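Local coordinates for protein endoglucanase (Humicola insolens, PDB 1DYS) that hydrolyses internal beta-1,4-glucosidic linkages of cellulose as a family 6 glycoside hydrolase and so takes part in the recycling of plant biomass, at residues Y51-I56 with N114-P119; L83-L88 with F132-E137; H176-V181 with K212-S217. All coordinates share one frame; numbering follows the deposited sequence.

Contact 1 of 3, residues Y51-I56 with N114-P119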
loop_
_atom_site.group_PDB
_atom_site.type_symbol
_atom_site.label_atom_id
_atom_site.label_comp_id
_atom_site.label_asym_id
_atom_site.label_seq_id
_atom_site.Cartn_x
_atom_site.Cartn_y
_atom_site.Cartn_z
ATOM N N TYR A 51 11.560 -11.742 -7.034
ATOM C CA TYR A 51 11.555 -10.583 -6.119
ATOM C C TYR A 51 10.737 -9.460 -6.746
ATOM O O TYR A 51 11.010 -9.059 -7.899
ATOM C CB TYR A 51 13.011 -10.097 -5.996
ATOM C CG TYR A 51 13.960 -10.974 -5.196
ATOM C CD1 TYR A 51 14.466 -12.122 -5.806
ATOM C CD2 TYR A 51 14.388 -10.672 -3.925
ATOM C CE1 TYR A 51 15.347 -12.964 -5.167
ATOM C CE2 TYR A 51 15.285 -11.506 -3.262
ATOM C CZ TYR A 51 15.745 -12.651 -3.885
ATOM O OH TYR A 51 16.622 -13.467 -3.202
ATOM N N TRP A 52 9.757 -8.922 -6.026
ATOM C CA TRP A 52 8.927 -7.859 -6.517
ATOM C C TRP A 52 9.466 -6.472 -6.163
ATOM O O TRP A 52 9.597 -6.120 -4.999
ATOM C CB TRP A 52 7.508 -7.978 -5.963
ATOM C CG TRP A 52 6.751 -9.136 -6.568
ATOM C CD1 TRP A 52 7.023 -10.470 -6.444
ATOM C CD2 TRP A 52 5.604 -9.037 -7.441
ATOM N NE1 TRP A 52 6.093 -11.221 -7.111
ATOM C CE2 TRP A 52 5.220 -10.348 -7.739
ATOM C CE3 TRP A 52 4.876 -7.957 -7.956
ATOM C CZ2 TRP A 52 4.105 -10.618 -8.555
ATOM C CZ3 TRP A 52 3.780 -8.228 -8.767
ATOM C CH2 TRP A 52 3.400 -9.559 -9.047
ATOM N N ILE A 53 9.744 -5.747 -7.258
ATOM C CA ILE A 53 10.322 -4.391 -7.072
ATOM C C ILE A 53 9.195 -3.398 -7.308
ATOM O O ILE A 53 9.102 -2.756 -8.383
ATOM C CB ILE A 53 11.505 -4.158 -8.011
ATOM C CG1 ILE A 53 12.567 -5.258 -7.999
ATOM C CG2 ILE A 53 12.193 -2.840 -7.550
ATOM C CD1 ILE A 53 13.010 -5.819 -6.678
ATOM N N SER A 54 8.251 -3.418 -6.379
ATOM C CA SER A 54 6.939 -2.783 -6.548
ATOM C C SER A 54 6.899 -1.294 -6.290
ATOM O O SER A 54 5.822 -0.702 -6.341
ATOM C CB SER A 54 5.900 -3.522 -5.697
ATOM O OG SER A 54 5.928 -4.935 -5.989
ATOM N N ASN A 55 8.013 -0.690 -5.943
ATOM C CA ASN A 55 8.098 0.754 -5.729
ATOM C C ASN A 55 9.570 1.139 -5.581
ATOM O O ASN A 55 10.473 0.293 -5.603
ATOM C CB ASN A 55 7.272 1.230 -4.546
ATOM C CG ASN A 55 7.641 0.448 -3.313
ATOM O OD1 ASN A 55 8.772 0.450 -2.837
ATOM N ND2 ASN A 55 6.651 -0.312 -2.831
ATOM N N ILE A 56 9.831 2.442 -5.527
ATOM C CA ILE A 56 11.190 2.997 -5.530
ATOM C C ILE A 56 11.927 2.565 -4.280
ATOM O O ILE A 56 13.118 2.209 -4.375
ATOM C CB ILE A 56 11.149 4.530 -5.682
ATOM C CG1 ILE A 56 10.858 4.888 -7.155
ATOM C CG2 ILE A 56 12.465 5.184 -5.267
ATOM C CD1 ILE A 56 10.204 6.289 -7.237
ATOM N N ASN A 114 13.177 8.299 -14.621
ATOM C CA ASN A 114 14.378 8.749 -13.941
ATOM C C ASN A 114 14.574 8.219 -12.542
ATOM O O ASN A 114 15.743 8.015 -12.169
ATOM C CB ASN A 114 14.354 10.308 -13.924
ATOM C CG ASN A 114 14.257 10.801 -15.370
ATOM O OD1 ASN A 114 14.947 10.305 -16.251
ATOM N ND2 ASN A 114 13.386 11.755 -15.662
ATOM N N GLU A 115 13.527 7.973 -11.790
ATOM C CA GLU A 115 13.680 7.518 -10.417
ATOM C C GLU A 115 13.447 6.006 -10.264
ATOM O O GLU A 115 13.808 5.543 -9.169
ATOM C CB GLU A 115 12.694 8.276 -9.508
ATOM C CG GLU A 115 13.024 9.753 -9.340
ATOM C CD GLU A 115 12.102 10.446 -8.346
ATOM O OE1 GLU A 115 12.069 10.095 -7.143
ATOM O OE2 GLU A 115 11.330 11.327 -8.762
ATOM N N TYR A 116 12.889 5.367 -11.302
ATOM C CA TYR A 116 12.630 3.925 -11.148
ATOM C C TYR A 116 13.316 3.099 -12.241
ATOM O O TYR A 116 14.192 2.327 -11.822
ATOM C CB TYR A 116 11.128 3.672 -11.018
ATOM C CG TYR A 116 10.791 2.198 -10.890
ATOM C CD1 TYR A 116 10.931 1.528 -9.680
ATOM C CD2 TYR A 116 10.389 1.480 -11.998
ATOM C CE1 TYR A 116 10.655 0.164 -9.567
ATOM C CE2 TYR A 116 10.109 0.102 -11.903
ATOM C CZ TYR A 116 10.229 -0.522 -10.686
ATOM O OH TYR A 116 9.961 -1.876 -10.566
ATOM N N VAL A 117 13.027 3.331 -13.519
ATOM C CA VAL A 117 13.719 2.525 -14.531
ATOM C C VAL A 117 15.226 2.785 -14.555
ATOM O O VAL A 117 16.002 1.817 -14.532
ATOM C CB VAL A 117 13.078 2.756 -15.914
ATOM C CG1 VAL A 117 13.805 2.024 -17.004
ATOM C CG2 VAL A 117 11.607 2.274 -15.857
ATOM N N ASN A 118 15.674 4.051 -14.530
ATOM C CA ASN A 118 17.135 4.238 -14.614
ATOM C C ASN A 118 17.914 3.514 -13.563
ATOM O O ASN A 118 18.852 2.754 -13.891
ATOM C CB ASN A 118 17.467 5.724 -14.715
ATOM C CG ASN A 118 16.996 6.266 -16.046
ATOM O OD1 ASN A 118 16.539 5.648 -17.002
ATOM N ND2 ASN A 118 17.104 7.610 -16.132
ATOM N N PRO A 119 17.578 3.637 -12.310
ATOM C CA PRO A 119 18.268 2.994 -11.208
ATOM C C PRO A 119 18.163 1.480 -11.331
ATOM O O PRO A 119 19.125 0.771 -11.008
ATOM C CB PRO A 119 17.787 3.549 -9.871
ATOM C CG PRO A 119 16.766 4.552 -10.300
ATOM C CD PRO A 119 16.607 4.618 -11.798
#

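Contact 2 of 3, residues L83-L88 with F132-E137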
loop_
_atom_site.group_PDB
_atom_site.type_symbol
_atom_site.label_atom_id
_atom_site.label_comp_id
_atom_site.label_asym_id
_atom_site.label_seq_id
_atom_site.Cartn_x
_atom_site.Cartn_y
_atom_site.Cartn_z
ATOM N N LEU A 83 13.121 -10.964 -11.315
ATOM C CA LEU A 83 12.734 -9.657 -10.752
ATOM C C LEU A 83 11.417 -9.227 -11.412
ATOM O O LEU A 83 11.277 -9.414 -12.622
ATOM C CB LEU A 83 13.761 -8.552 -11.030
ATOM C CG LEU A 83 15.140 -8.787 -10.397
ATOM C CD1 LEU A 83 16.066 -7.637 -10.838
ATOM C CD2 LEU A 83 15.036 -8.884 -8.898
ATOM N N VAL A 84 10.536 -8.590 -10.645
ATOM C CA VAL A 84 9.272 -8.100 -11.232
ATOM C C VAL A 84 9.396 -6.562 -11.268
ATOM O O VAL A 84 9.638 -5.983 -10.228
ATOM C CB VAL A 84 8.042 -8.472 -10.390
ATOM C CG1 VAL A 84 6.789 -8.106 -11.195
ATOM C CG2 VAL A 84 8.013 -9.982 -10.111
ATOM N N LEU A 85 9.383 -6.001 -12.468
ATOM C CA LEU A 85 9.495 -4.535 -12.626
ATOM C C LEU A 85 8.041 -4.091 -12.675
ATOM O O LEU A 85 7.319 -4.388 -13.645
ATOM C CB LEU A 85 10.267 -4.275 -13.928
ATOM C CG LEU A 85 10.647 -2.815 -14.174
ATOM C CD1 LEU A 85 11.945 -2.767 -14.964
ATOM C CD2 LEU A 85 9.523 -2.092 -14.893
ATOM N N TYR A 86 7.614 -3.433 -11.592
ATOM C CA TYR A 86 6.189 -3.141 -11.431
ATOM C C TYR A 86 5.946 -1.807 -10.737
ATOM O O TYR A 86 5.696 -1.806 -9.539
ATOM C CB TYR A 86 5.552 -4.297 -10.633
ATOM C CG TYR A 86 4.101 -4.270 -10.302
ATOM C CD1 TYR A 86 3.110 -4.053 -11.255
ATOM C CD2 TYR A 86 3.650 -4.470 -8.988
ATOM C CE1 TYR A 86 1.747 -4.073 -10.963
ATOM C CE2 TYR A 86 2.315 -4.469 -8.664
ATOM C CZ TYR A 86 1.360 -4.267 -9.649
ATOM O OH TYR A 86 0.025 -4.275 -9.295
ATOM N N ASN A 87 6.064 -0.726 -11.500
ATOM C CA ASN A 87 5.758 0.598 -10.887
ATOM C C ASN A 87 5.208 1.559 -11.911
ATOM O O ASN A 87 5.416 2.800 -11.833
ATOM C CB ASN A 87 7.021 1.110 -10.204
ATOM C CG ASN A 87 6.695 2.176 -9.151
ATOM O OD1 ASN A 87 5.561 2.301 -8.690
ATOM N ND2 ASN A 87 7.705 2.938 -8.778
ATOM N N LEU A 88 4.434 1.055 -12.873
ATOM C CA LEU A 88 3.890 1.934 -13.917
ATOM C C LEU A 88 3.058 3.063 -13.370
ATOM O O LEU A 88 2.292 2.971 -12.395
ATOM C CB LEU A 88 2.939 1.046 -14.777
ATOM C CG LEU A 88 2.620 1.520 -16.195
ATOM C CD1 LEU A 88 3.884 1.531 -17.047
ATOM C CD2 LEU A 88 1.557 0.607 -16.807
ATOM N N PHE A 132 19.597 -12.381 -15.322
ATOM C CA PHE A 132 18.321 -11.908 -14.814
ATOM C C PHE A 132 17.172 -12.224 -15.757
ATOM O O PHE A 132 17.278 -12.093 -16.979
ATOM C CB PHE A 132 18.341 -10.362 -14.682
ATOM C CG PHE A 132 19.311 -9.805 -13.681
ATOM C CD1 PHE A 132 19.033 -9.682 -12.327
ATOM C CD2 PHE A 132 20.600 -9.472 -14.096
ATOM C CE1 PHE A 132 19.959 -9.192 -11.453
ATOM C CE2 PHE A 132 21.547 -9.017 -13.201
ATOM C CZ PHE A 132 21.235 -8.833 -11.863
ATOM N N ALA A 133 16.051 -12.629 -15.159
ATOM C CA ALA A 133 14.796 -12.730 -15.875
ATOM C C ALA A 133 13.866 -11.638 -15.291
ATOM O O ALA A 133 13.605 -11.683 -14.091
ATOM C CB ALA A 133 14.035 -14.032 -15.704
ATOM N N VAL A 134 13.528 -10.679 -16.134
ATOM C CA VAL A 134 12.732 -9.562 -15.610
ATOM C C VAL A 134 11.364 -9.616 -16.238
ATOM O O VAL A 134 11.155 -9.551 -17.438
ATOM C CB VAL A 134 13.395 -8.196 -15.930
ATOM C CG1 VAL A 134 12.503 -7.051 -15.459
ATOM C CG2 VAL A 134 14.780 -8.127 -15.320
ATOM N N ILE A 135 10.325 -9.678 -15.390
ATOM C CA ILE A 135 8.962 -9.624 -15.788
ATOM C C ILE A 135 8.575 -8.144 -15.795
ATOM O O ILE A 135 8.747 -7.440 -14.805
ATOM C CB ILE A 135 8.044 -10.451 -14.886
ATOM C CG1 ILE A 135 8.322 -11.924 -15.218
ATOM C CG2 ILE A 135 6.591 -10.034 -15.081
ATOM C CD1 ILE A 135 7.452 -12.898 -14.419
ATOM N N LEU A 136 8.075 -7.752 -16.965
ATOM C CA LEU A 136 7.735 -6.357 -17.092
ATOM C C LEU A 136 6.243 -6.099 -16.934
ATOM O O LEU A 136 5.375 -6.445 -17.711
ATOM C CB LEU A 136 8.118 -5.788 -18.460
ATOM C CG LEU A 136 9.588 -5.940 -18.841
ATOM C CD1 LEU A 136 9.693 -5.795 -20.348
ATOM C CD2 LEU A 136 10.422 -4.922 -18.080
ATOM N N GLU A 137 5.956 -5.309 -15.909
ATOM C CA GLU A 137 4.682 -4.724 -15.574
ATOM C C GLU A 137 3.445 -5.585 -15.713
ATOM O O GLU A 137 2.597 -5.528 -16.630
ATOM C CB GLU A 137 4.500 -3.446 -16.440
ATOM C CG GLU A 137 5.527 -2.351 -16.152
ATOM C CD GLU A 137 5.385 -1.707 -14.758
ATOM O OE1 GLU A 137 4.354 -1.925 -14.100
ATOM O OE2 GLU A 137 6.278 -0.929 -14.418
#

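Contact 3 of 3, residues H176-V181 with K212-S217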
loop_
_atom_site.group_PDB
_atom_site.type_symbol
_atom_site.label_atom_id
_atom_site.label_comp_id
_atom_site.label_asym_id
_atom_site.label_seq_id
_atom_site.Cartn_x
_atom_site.Cartn_y
_atom_site.Cartn_z
ATOM N N HIS A 176 17.126 -10.861 -19.508
ATOM C CA HIS A 176 16.118 -11.516 -20.326
ATOM C C HIS A 176 14.724 -11.003 -19.982
ATOM O O HIS A 176 14.296 -11.166 -18.853
ATOM C CB HIS A 176 16.216 -13.031 -20.094
ATOM C CG HIS A 176 17.663 -13.454 -20.244
ATOM N ND1 HIS A 176 18.240 -13.626 -21.495
ATOM C CD2 HIS A 176 18.616 -13.646 -19.319
ATOM C CE1 HIS A 176 19.512 -13.954 -21.283
ATOM N NE2 HIS A 176 19.776 -13.978 -19.998
ATOM N N LEU A 177 14.146 -10.286 -20.934
ATOM C CA LEU A 177 12.884 -9.599 -20.662
ATOM C C LEU A 177 11.682 -10.401 -21.062
ATOM O O LEU A 177 11.580 -10.910 -22.171
ATOM C CB LEU A 177 12.907 -8.245 -21.380
ATOM C CG LEU A 177 14.057 -7.306 -20.997
ATOM C CD1 LEU A 177 14.015 -6.045 -21.857
ATOM C CD2 LEU A 177 14.007 -6.943 -19.521
ATOM N N TYR A 178 10.704 -10.481 -20.138
ATOM C CA TYR A 178 9.446 -11.158 -20.381
ATOM C C TYR A 178 8.342 -10.155 -20.117
ATOM O O TYR A 178 8.119 -9.714 -18.978
ATOM C CB TYR A 178 9.335 -12.392 -19.470
ATOM C CG TYR A 178 10.315 -13.520 -19.803
ATOM C CD1 TYR A 178 9.943 -14.474 -20.754
ATOM C CD2 TYR A 178 11.544 -13.609 -19.204
ATOM C CE1 TYR A 178 10.800 -15.526 -21.058
ATOM C CE2 TYR A 178 12.427 -14.629 -19.516
ATOM C CZ TYR A 178 12.042 -15.569 -20.443
ATOM O OH TYR A 178 12.945 -16.571 -20.697
ATOM N N LEU A 179 7.638 -9.713 -21.142
ATOM C CA LEU A 179 6.559 -8.728 -21.056
ATOM C C LEU A 179 5.267 -9.402 -20.647
ATOM O O LEU A 179 4.811 -10.382 -21.255
ATOM C CB LEU A 179 6.480 -7.990 -22.409
ATOM C CG LEU A 179 5.407 -6.942 -22.592
ATOM C CD1 LEU A 179 5.585 -5.806 -21.582
ATOM C CD2 LEU A 179 5.466 -6.388 -24.027
ATOM N N ASP A 180 4.669 -8.890 -19.554
ATOM C CA ASP A 180 3.515 -9.606 -18.996
ATOM C C ASP A 180 2.305 -9.536 -19.883
ATOM O O ASP A 180 2.041 -8.476 -20.442
ATOM C CB ASP A 180 3.209 -9.042 -17.575
ATOM C CG ASP A 180 2.141 -9.980 -17.030
ATOM O OD1 ASP A 180 2.514 -11.065 -16.647
ATOM O OD2 ASP A 180 0.958 -9.631 -17.046
ATOM N N VAL A 181 1.631 -10.675 -20.113
ATOM C CA VAL A 181 0.395 -10.696 -20.869
ATOM C C VAL A 181 -0.729 -11.338 -20.053
ATOM O O VAL A 181 -1.645 -12.000 -20.554
ATOM C CB VAL A 181 0.543 -11.344 -22.264
ATOM C CG1 VAL A 181 1.582 -10.607 -23.081
ATOM C CG2 VAL A 181 1.078 -12.773 -22.116
ATOM N N LYS A 212 14.801 -5.665 -27.992
ATOM C CA LYS A 212 14.176 -6.987 -28.056
ATOM C C LYS A 212 13.673 -7.374 -26.656
ATOM O O LYS A 212 14.168 -6.888 -25.649
ATOM C CB LYS A 212 15.041 -8.139 -28.525
ATOM C CG LYS A 212 16.521 -8.115 -28.253
ATOM C CD LYS A 212 17.210 -7.381 -29.390
ATOM C CE LYS A 212 17.825 -8.304 -30.425
ATOM N NZ LYS A 212 19.012 -7.628 -31.040
ATOM N N ILE A 213 12.764 -8.341 -26.701
ATOM C CA ILE A 213 12.324 -9.021 -25.500
ATOM C C ILE A 213 12.483 -10.524 -25.805
ATOM O O ILE A 213 12.507 -10.891 -26.997
ATOM C CB ILE A 213 10.883 -8.741 -25.064
ATOM C CG1 ILE A 213 9.863 -9.180 -26.111
ATOM C CG2 ILE A 213 10.782 -7.247 -24.698
ATOM C CD1 ILE A 213 8.435 -8.719 -25.815
ATOM N N ARG A 214 12.606 -11.334 -24.754
ATOM C CA ARG A 214 12.667 -12.778 -25.024
ATOM C C ARG A 214 11.284 -13.334 -25.289
ATOM O O ARG A 214 11.058 -14.286 -26.032
ATOM C CB ARG A 214 13.323 -13.498 -23.837
ATOM C CG ARG A 214 13.092 -15.008 -23.804
ATOM C CD ARG A 214 13.797 -15.697 -24.970
ATOM N NE ARG A 214 13.653 -17.160 -24.807
ATOM C CZ ARG A 214 14.180 -17.984 -25.731
ATOM N NH1 ARG A 214 14.812 -17.509 -26.802
ATOM N NH2 ARG A 214 14.032 -19.293 -25.564
ATOM N N GLY A 215 10.285 -12.737 -24.633
ATOM C CA GLY A 215 8.938 -13.187 -24.718
ATOM C C GLY A 215 8.082 -12.619 -23.578
ATOM O O GLY A 215 8.100 -11.408 -23.400
ATOM N N PHE A 216 7.227 -13.475 -23.038
ATOM C CA PHE A 216 6.120 -13.015 -22.201
ATOM C C PHE A 216 5.972 -13.745 -20.874
ATOM O O PHE A 216 6.488 -14.857 -20.793
ATOM C CB PHE A 216 4.764 -13.207 -22.970
ATOM C CG PHE A 216 4.907 -12.676 -24.393
ATOM C CD1 PHE A 216 4.913 -11.316 -24.610
ATOM C CD2 PHE A 216 5.145 -13.554 -25.454
ATOM C CE1 PHE A 216 5.111 -10.786 -25.875
ATOM C CE2 PHE A 216 5.330 -13.020 -26.713
ATOM C CZ PHE A 216 5.326 -11.661 -26.931
ATOM N N SER A 217 5.195 -13.177 -19.943
ATOM C CA SER A 217 4.904 -13.941 -18.725
ATOM C C SER A 217 3.384 -14.036 -18.614
ATOM O O SER A 217 2.684 -13.178 -19.156
ATOM C CB SER A 217 5.508 -13.296 -17.474
ATOM O OG SER A 217 5.088 -11.929 -17.304
#

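Contact 1 of 3, residues Y51-I56 with N114-P119
Tyr116 reaches from helix 108-126 to the end of strand 51-53, where the CE1 corner of its ring packs on CG2 of Ile53 at 3.9 Å. Its CG stands anti to the backbone N (chi1 179°), so the ring projects off the helix and its tip meets the chain as it leaves the strand. There Tyr116 OH donates to Ile53 O over only 2.5 Å, approaching within the carbonyl plane. Tyr116 OH is also hydrogen-bonded to Tyr86 N, so this buried hydroxyl serves two backbone groups at once. Asn55 O comes to the ring edge, 4.0 Å from Tyr116 CE1. Isoleucine suits position 56 because its flexible aliphatic arm can lie obliquely across the helix surface: Ile56 CG1 lies 3.6 Å from Glu115 O, and Ile56 CD1 touches Glu115 CB at 3.9 Å. Glu115 contributes only aliphatic carbon and its carbonyl here; its carboxylate forms a salt bridge with Arg60 of the second subunit, whose Phe57 also packs on Ile56. A phenylalanine in place of Tyr116 would keep the ring but lose both hydroxyl bonds, and would probably leave Ile53 O poorly satisfied. Trp52 and Ser54, two of the likely substrate-binding residues, flank Ile53, and the single hydrogen bond between the segments, among mainly van der Waals contacts, is consistent with the phenol helping to fix the backbone between them.

Contact 2 of 3, residues L83-L88 with F132-E137
Two hydrogen bonds grip OE2 of Glu137: Asn87 N donates to its syn lone pair at 2.9 Å, and Tyr112 OH is the other partner. The side chain bends at chi2 (-68°), which folds the carboxylate back against the turn that follows strand 79-85. Its other oxygen, Glu137 OE1, takes a weak bond from Leu88 N at 3.2 Å and lies 3.4 Å from Leu88 CB. A buried glutamate suits this place because its two oxygens can receive the successive N-H groups of Asn87 and Leu88 in the loop past the strand; those donors would probably favour the ionised form. Upstream the backbones pair as parallel strands, Leu83 N bonding Ala133 O, Leu83 O receiving Ile135 N, Leu85 N bonding Ile135 O at 2.8 Å, and Leu85 O receiving Glu137 N. Beside the carboxylate, Tyr86 sends its OH to Asp92, a probable catalytic proton donor. Leucine and beta-branched side chains pack on both faces: on one, Leu85 CB rests on Val134 CG1 at 3.9 Å; on the other, Val84 meets Ile135. Helix 108-126 links the two strands as a beta-alpha-beta crossover and packs on Leu83 and Leu85, while helix 150-169 meets Leu88 and Leu136; Val84 touches Trp52 of the adjoining strand 51-53.

Contact 3 of 3, residues H176-V181 with K212-S217
With CG of Asp180 anti to its backbone N (chi1 -172°) and OG of Ser217 between its own backbone N and carbonyl carbon (chi1 56°), the two polar groups meet across neighbouring parallel strands of the family 6 alpha/beta barrel. Ser217 OG donates to the anti lone pair of Asp180 OD1 at 2.8 Å. The other carboxylate oxygen, OD2, receives the backbone N of Ala182 and of Asp139, so Asp180 probably helps to position Asp139, a probable catalytic proton donor. Serine suits its place because its short side chain puts a hydroxyl within bonding distance of the carboxylate. At the opposite end of the pair Leu177 O accepts Arg214 N at 2.8 Å and, weakly, Gly215 N. Gly215 has a backbone shape (phi 163°) in which a CB would jam against the carbonyl oxygen of Arg214, so no other residue fits well. Tyr178 lies alongside Arg214: CB of the arginine sits over one face of the ring, offset toward its rim, and Arg214 CG is 3.5 Å from Tyr178 OH. The guanidinium is turned almost perpendicular to the ring; Arg214 NE and Tyr178 OH converge on Asp304. On the other face of the sheet Phe216 CD1 packs on Val181 CG1 at 3.7 Å, and Leu179 O lies in plane at the phenyl edge. Beyond them Val181 N bonds Ser217 O at 2.9 Å, its N-H pointing almost straight at the oxygen.

All three contacts reach one curved parallel sheet, whose strands 51-53, 79-85, 132-136, 175-180 and 215-218 are neighbours in that order; contact 1 does so through strand 51-53 alone, since its other segment lies on helix 108-126. The centres of contacts 1 and 2 lie about 9 Å apart, as do those of contacts 2 and 3, whereas those of contacts 1 and 3 are about 17 Å apart. Along the chain the segments of contacts 1 and 2 alternate; contact 3 comes after both. Contact 2 thus joins the other two, and together they probably help to hold the strand ends and loops that carry or adjoin the likely substrate-binding and catalytic residues.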